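Local coordinates for protein alpha-l-arabinofuranosidase (Gibberella zeae, PDB 2W5N) that hydrolyses arabinan as an exo-acting enzyme of glycoside hydrolase family 93, probably releasing arabinobiose from chain ends, at residues A[182-187]-A[195-200]; A[177-182]-A[200-205]. One frame throughout, in Å; residues are numbered along the deposited sequence.

How the contacts relate
Both contacts belong to the same blade of the propeller and involve strand 198-201, its outermost strand. Contact 1 pairs that strand with neighbouring strand 182-188 through the hairpin. Contact 2 closes a wider loop around that hairpin, joining the run that enters the first strand to the one that leaves the second. They share K182 and D200, and meet where L183 N probably donates to T201 O. Each is partly buried, but contact 2 lies farther out, its centre about 21 Å from the chain's centre against 17 Å for contact 1. Backbone pairing, a His-carboxylate bond and a salt bridge dominate contact 1; contact 2 depends on one histidine and several waters.

Contact 1 (A[182-187]-A[195-200]); sequences KLVHQT and SKVVDD. With EDO (1,2-ethanediol), chain B.
H185 and V198 form the hydrogen-bonded pair of this antiparallel hairpin, the outer two strands of a four-stranded propeller blade, with H185 N reaching V198 O at 2.7 Å and V198 N returning a bond to H185 O. D200 N extends the pairing to L183 O at 2.7 Å, and S195 N to T187 O continues it beyond the regular strand. Side chains add to this backbone ladder: S195 OG receives T187 N at 3.0 Å in a nearly straight bond (177°) and donates to K196 O. Q186 NE2 donates to S195 O, while its OE1 is hydrogen-bonded to the hydroxyl of Y170 on the neighbouring strand 165-172.

Two carboxylates, D199 and D200, engage K182 and H185 of the first strand. H185 ND1 donates to the syn lone pair of D200 OD1 at 2.6 Å, the ring and carboxylate planes only 10° apart. K182, its chain bent at CG-CD, brings NZ to 2.8 Å from D199 OD2 in a salt bridge; the same ammonium also pairs with D175. A 1,2-ethanediol, probably from the crystallisation liquor, bridges the two, accepting from K182 NZ and giving its O1 proton to D199 OD1 at 2.6 Å.

CG of H185 sits between the backbone N and the carbonyl carbon (chi1 79°), which lays the imidazole alongside V198, whose CB stands over the ring face toward its rim in a CH-pi contact, 3.9 Å from the centroid. V184 CB presses on V197 CG1 at 3.5 Å, tighter than usual.

Fixed both at its edge and over one face, the imidazole is probably held in this rotation, and the ND1 bond implies a proton on that nitrogen; the aspartate would probably polarise the ring.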
loop_
_atom_site.group_PDB
_atom_site.type_symbol
_atom_site.label_atom_id
_atom_site.label_comp_id
_atom_site.label_asym_id
_atom_site.label_seq_id
_atom_site.Cartn_x
_atom_site.Cartn_y
_atom_site.Cartn_z
ATOM N N LYS A 182 13.460 -1.859 -10.848
ATOM C CA LYS A 182 13.539 -3.082 -10.050
ATOM C C LYS A 182 12.793 -2.891 -8.751
ATOM O O LYS A 182 12.627 -1.786 -8.307
ATOM C CB LYS A 182 14.999 -3.456 -9.740
ATOM C CG LYS A 182 15.857 -3.647 -10.970
ATOM C CD LYS A 182 17.123 -4.302 -10.551
ATOM C CE LYS A 182 18.046 -3.264 -9.992
ATOM N NZ LYS A 182 19.350 -3.897 -9.524
ATOM N N LEU A 183 12.374 -4.004 -8.171
ATOM C CA LEU A 183 11.817 -4.032 -6.820
ATOM C C LEU A 183 12.961 -4.356 -5.878
ATOM O O LEU A 183 13.749 -5.276 -6.111
ATOM C CB LEU A 183 10.677 -5.062 -6.726
ATOM C CG LEU A 183 9.321 -4.610 -7.290
ATOM C CD1 LEU A 183 8.367 -5.838 -7.498
ATOM C CD2 LEU A 183 8.645 -3.554 -6.385
ATOM N N VAL A 184 13.069 -3.565 -4.844
ATOM C CA VAL A 184 14.214 -3.609 -3.939
ATOM C C VAL A 184 13.832 -3.340 -2.509
ATOM O O VAL A 184 12.739 -2.900 -2.208
ATOM C CB VAL A 184 15.260 -2.593 -4.338
ATOM C CG1 VAL A 184 15.533 -2.693 -5.846
ATOM C CG2 VAL A 184 14.859 -1.148 -3.905
ATOM N N HIS A 185 14.742 -3.633 -1.621
ATOM C CA HIS A 185 14.518 -3.267 -0.207
ATOM C C HIS A 185 15.792 -2.908 0.501
ATOM O O HIS A 185 16.904 -3.179 0.044
ATOM C CB HIS A 185 13.801 -4.394 0.551
ATOM C CG HIS A 185 14.697 -5.516 0.968
ATOM N ND1 HIS A 185 14.740 -6.720 0.313
ATOM C CD2 HIS A 185 15.556 -5.620 2.009
ATOM C CE1 HIS A 185 15.602 -7.525 0.928
ATOM N NE2 HIS A 185 16.109 -6.873 1.966
ATOM N N GLN A 186 15.571 -2.266 1.632
ATOM C CA GLN A 186 16.612 -1.971 2.641
ATOM C C GLN A 186 16.062 -2.313 4.035
ATOM O O GLN A 186 14.851 -2.282 4.296
ATOM C CB GLN A 186 17.071 -0.511 2.600
ATOM C CG GLN A 186 17.802 -0.079 1.344
ATOM C CD GLN A 186 18.043 1.414 1.291
ATOM O OE1 GLN A 186 17.304 2.145 0.642
ATOM N NE2 GLN A 186 19.061 1.876 2.010
ATOM N N THR A 187 17.004 -2.659 4.890
ATOM C CA THR A 187 16.761 -3.000 6.307
ATOM C C THR A 187 17.480 -2.040 7.245
ATOM O O THR A 187 18.449 -1.326 6.887
ATOM C CB THR A 187 17.180 -4.417 6.609
ATOM O OG1 THR A 187 18.622 -4.527 6.623
ATOM C CG2 THR A 187 16.595 -5.427 5.556
ATOM N N SER A 195 20.670 -0.517 5.455
ATOM C CA SER A 195 21.550 -1.436 4.732
ATOM C C SER A 195 21.778 -0.970 3.291
ATOM O O SER A 195 21.190 -0.015 2.818
ATOM C CB SER A 195 20.968 -2.844 4.712
ATOM O OG SER A 195 19.812 -2.875 3.856
ATOM N N LYS A 196 22.611 -1.721 2.601
ATOM C CA LYS A 196 22.733 -1.651 1.135
ATOM C C LYS A 196 21.383 -2.048 0.585
ATOM O O LYS A 196 20.655 -2.814 1.198
ATOM C CB LYS A 196 23.743 -2.672 0.603
ATOM C CG LYS A 196 25.187 -2.339 0.852
ATOM C CD LYS A 196 26.134 -3.265 0.038
ATOM C CE LYS A 196 25.594 -3.410 -1.377
ATOM N NZ LYS A 196 26.461 -3.141 -2.589
ATOM N N VAL A 197 21.067 -1.529 -0.586
ATOM C CA VAL A 197 19.857 -1.933 -1.303
ATOM C C VAL A 197 19.962 -3.370 -1.805
ATOM O O VAL A 197 20.970 -3.788 -2.385
ATOM C CB VAL A 197 19.566 -0.976 -2.502
ATOM C CG1 VAL A 197 18.365 -1.468 -3.271
ATOM C CG2 VAL A 197 19.384 0.443 -1.993
ATOM N N VAL A 198 18.914 -4.140 -1.553
ATOM C CA VAL A 198 18.838 -5.535 -2.010
ATOM C C VAL A 198 17.711 -5.719 -2.996
ATOM O O VAL A 198 16.579 -5.276 -2.765
ATOM C CB VAL A 198 18.621 -6.528 -0.805
ATOM C CG1 VAL A 198 18.487 -7.969 -1.295
ATOM C CG2 VAL A 198 19.714 -6.398 0.220
ATOM N N ASP A 199 18.013 -6.382 -4.100
ATOM C CA ASP A 199 17.011 -6.675 -5.126
ATOM C C ASP A 199 16.015 -7.748 -4.689
ATOM O O ASP A 199 16.378 -8.815 -4.230
ATOM C CB ASP A 199 17.645 -7.123 -6.446
ATOM C CG ASP A 199 18.316 -5.979 -7.178
ATOM O OD1 ASP A 199 18.078 -4.821 -6.830
ATOM O OD2 ASP A 199 19.094 -6.254 -8.101
ATOM N N ASP A 200 14.738 -7.452 -4.901
ATOM C CA ASP A 200 13.643 -8.375 -4.578
ATOM C C ASP A 200 13.068 -9.064 -5.815
ATOM O O ASP A 200 12.619 -10.226 -5.790
ATOM C CB ASP A 200 12.502 -7.615 -3.850
ATOM C CG ASP A 200 12.941 -7.058 -2.513
ATOM O OD1 ASP A 200 13.729 -7.752 -1.798
ATOM O OD2 ASP A 200 12.487 -5.934 -2.153
HETATM C C1 EDO B . 20.521 -2.690 -5.843
HETATM O O1 EDO B . 19.550 -2.670 -6.893
HETATM C C2 EDO B . 21.665 -3.624 -6.175
HETATM O O2 EDO B . 22.439 -2.913 -7.145
#

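Contact 2 (A[177-182]-A[200-205]); sequences ATHSQK and DTKYAD. With EDO (1,2-ethanediol), chain B.
H179, in the loop before strand 182-188, meets K202 at the trailing end of the outermost strand in a side-chain contact on the periphery of the propeller, where the loop leading into strand 182-188 folds against the chain leaving strand 198-201. No ladder of backbone bonds joins the two segments here; the imidazole of H179 does most of the work. Its CG lies anti to the carbonyl carbon (chi1 -48°), and the ring projects toward 200-205 so that ND1 donates to Y203 O at 2.9 Å. That oxygen lies in the ring plane, but the nitrogen stands well above the carbonyl plane, and the N-H...O angle of 141° makes for a bent bond.

K202 CB covers the centre of one ring face in a CH-pi contact, 4.0 Å from the centroid, while T178 CG2 lies over the opposite face nearer the rim. Farther along the extended lysine chain, CD comes within 3.3 Å of H179 NE2. The NE2 edge is linked to K202 NZ by a water, at 3.0 Å from NE2 and accepting from the ammonium at 2.8 Å. K202 also runs beside K182, pointing the same way, with K202 CB 3.9 Å from K182 CD; the K182 ammonium is engaged by D199 and D175. A second water accepts from Y203 N at 2.9 Å and probably donates to Q181 O.

Beyond this face, Y203 places its hydroxyl with H261 and Y227, and its ring stacks on Y229, tying the segment to the next blade. At the start of 200-205, D200 and T201 both face L183 as a classic beta bulge, and A204 centres an inverse gamma turn: the outermost strand of a four-stranded propeller blade thus gives way to the connection toward the following blade.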
loop_
_atom_site.group_PDB
_atom_site.type_symbol
_atom_site.label_atom_id
_atom_site.label_comp_id
_atom_site.label_asym_id
_atom_site.label_seq_id
_atom_site.Cartn_x
_atom_site.Cartn_y
_atom_site.Cartn_z
ATOM N N ALA A 177 21.307 0.154 -15.419
ATOM C CA ALA A 177 22.192 -0.322 -16.507
ATOM C C ALA A 177 21.531 -1.389 -17.313
ATOM O O ALA A 177 21.711 -1.449 -18.514
ATOM C CB ALA A 177 23.564 -0.808 -15.992
ATOM N N THR A 178 20.663 -2.151 -16.645
ATOM C CA THR A 178 20.106 -3.365 -17.240
ATOM C C THR A 178 18.586 -3.371 -17.277
ATOM O O THR A 178 17.955 -3.772 -18.269
ATOM C CB THR A 178 20.636 -4.666 -16.523
ATOM O OG1 THR A 178 22.060 -4.826 -16.690
ATOM C CG2 THR A 178 19.941 -5.869 -17.071
ATOM N N HIS A 179 18.027 -2.881 -16.184
ATOM C CA HIS A 179 16.572 -2.836 -15.933
ATOM C C HIS A 179 16.110 -1.398 -15.709
ATOM O O HIS A 179 16.770 -0.669 -14.997
ATOM C CB HIS A 179 16.200 -3.648 -14.662
ATOM C CG HIS A 179 16.794 -5.020 -14.601
ATOM N ND1 HIS A 179 16.167 -6.114 -15.153
ATOM C CD2 HIS A 179 17.933 -5.487 -14.020
ATOM C CE1 HIS A 179 16.914 -7.187 -14.962
ATOM N NE2 HIS A 179 17.986 -6.839 -14.263
ATOM N N SER A 180 14.973 -0.984 -16.257
ATOM C CA SER A 180 14.543 0.418 -16.060
ATOM C C SER A 180 13.989 0.644 -14.673
ATOM O O SER A 180 14.009 1.736 -14.144
ATOM C CB SER A 180 13.526 0.888 -17.096
ATOM O OG SER A 180 12.277 0.217 -16.952
ATOM N N GLN A 181 13.492 -0.435 -14.107
ATOM C CA GLN A 181 12.968 -0.439 -12.718
ATOM C C GLN A 181 13.052 -1.825 -12.110
ATOM O O GLN A 181 12.790 -2.827 -12.793
ATOM C CB GLN A 181 11.504 0.042 -12.667
ATOM C CG GLN A 181 10.960 0.203 -11.253
ATOM C CD GLN A 181 9.631 0.977 -11.169
ATOM O OE1 GLN A 181 9.636 2.192 -11.128
ATOM N NE2 GLN A 181 8.506 0.266 -11.098
ATOM N N LYS A 182 13.460 -1.859 -10.848
ATOM C CA LYS A 182 13.539 -3.082 -10.050
ATOM C C LYS A 182 12.793 -2.891 -8.751
ATOM O O LYS A 182 12.627 -1.786 -8.307
ATOM C CB LYS A 182 14.999 -3.456 -9.740
ATOM C CG LYS A 182 15.857 -3.647 -10.970
ATOM C CD LYS A 182 17.123 -4.302 -10.551
ATOM C CE LYS A 182 18.046 -3.264 -9.992
ATOM N NZ LYS A 182 19.350 -3.897 -9.524
ATOM N N ASP A 200 14.738 -7.452 -4.901
ATOM C CA ASP A 200 13.643 -8.375 -4.578
ATOM C C ASP A 200 13.068 -9.064 -5.815
ATOM O O ASP A 200 12.619 -10.226 -5.790
ATOM C CB ASP A 200 12.502 -7.615 -3.850
ATOM C CG ASP A 200 12.941 -7.058 -2.513
ATOM O OD1 ASP A 200 13.729 -7.752 -1.798
ATOM O OD2 ASP A 200 12.487 -5.934 -2.153
ATOM N N THR A 201 13.009 -8.302 -6.890
ATOM C CA THR A 201 12.417 -8.766 -8.133
ATOM C C THR A 201 12.849 -7.903 -9.309
ATOM O O THR A 201 12.861 -6.666 -9.241
ATOM C CB THR A 201 10.848 -8.795 -8.073
ATOM O OG1 THR A 201 10.400 -9.984 -7.387
ATOM C CG2 THR A 201 10.279 -8.833 -9.481
ATOM N N LYS A 202 13.235 -8.587 -10.369
ATOM C CA LYS A 202 13.703 -7.913 -11.600
ATOM C C LYS A 202 13.488 -8.809 -12.811
ATOM O O LYS A 202 13.509 -10.052 -12.709
ATOM C CB LYS A 202 15.170 -7.507 -11.460
ATOM C CG LYS A 202 16.094 -8.699 -11.371
ATOM C CD LYS A 202 17.538 -8.274 -11.354
ATOM C CE LYS A 202 18.481 -9.511 -11.240
ATOM N NZ LYS A 202 19.907 -9.118 -10.979
ATOM N N TYR A 203 13.253 -8.166 -13.942
ATOM C CA TYR A 203 12.859 -8.861 -15.168
ATOM C C TYR A 203 13.743 -8.479 -16.352
ATOM O O TYR A 203 14.000 -7.317 -16.595
ATOM C CB TYR A 203 11.404 -8.573 -15.467
ATOM C CG TYR A 203 10.477 -9.335 -14.564
ATOM C CD1 TYR A 203 10.420 -10.704 -14.643
ATOM C CD2 TYR A 203 9.722 -8.703 -13.580
ATOM C CE1 TYR A 203 9.591 -11.449 -13.780
ATOM C CE2 TYR A 203 8.909 -9.415 -12.729
ATOM C CZ TYR A 203 8.872 -10.801 -12.818
ATOM O OH TYR A 203 8.041 -11.517 -12.018
ATOM N N ALA A 204 14.181 -9.501 -17.086
ATOM C CA ALA A 204 15.164 -9.339 -18.142
ATOM C C ALA A 204 14.589 -8.715 -19.416
ATOM O O ALA A 204 14.746 -9.239 -20.531
ATOM C CB ALA A 204 15.845 -10.640 -18.460
ATOM N N ASP A 205 13.903 -7.614 -19.218
ATOM C CA ASP A 205 13.517 -6.703 -20.314
ATOM C C ASP A 205 13.606 -5.284 -19.808
ATOM O O ASP A 205 12.968 -4.949 -18.799
ATOM C CB ASP A 205 12.086 -6.926 -20.782
ATOM C CG ASP A 205 11.760 -6.142 -22.031
ATOM O OD1 ASP A 205 11.596 -4.921 -21.954
ATOM O OD2 ASP A 205 11.653 -6.746 -23.137
HETATM C C1 EDO B . 20.521 -2.690 -5.843
HETATM O O1 EDO B . 19.550 -2.670 -6.893
HETATM C C2 EDO B . 21.665 -3.624 -6.175
HETATM O O2 EDO B . 22.439 -2.913 -7.145
HETATM O O HOH W 1 20.661 -7.550 -13.220
HETATM O O HOH W 2 13.183 -3.785 -16.344
HETATM O O HOH W 3 13.000 -5.327 -13.920
#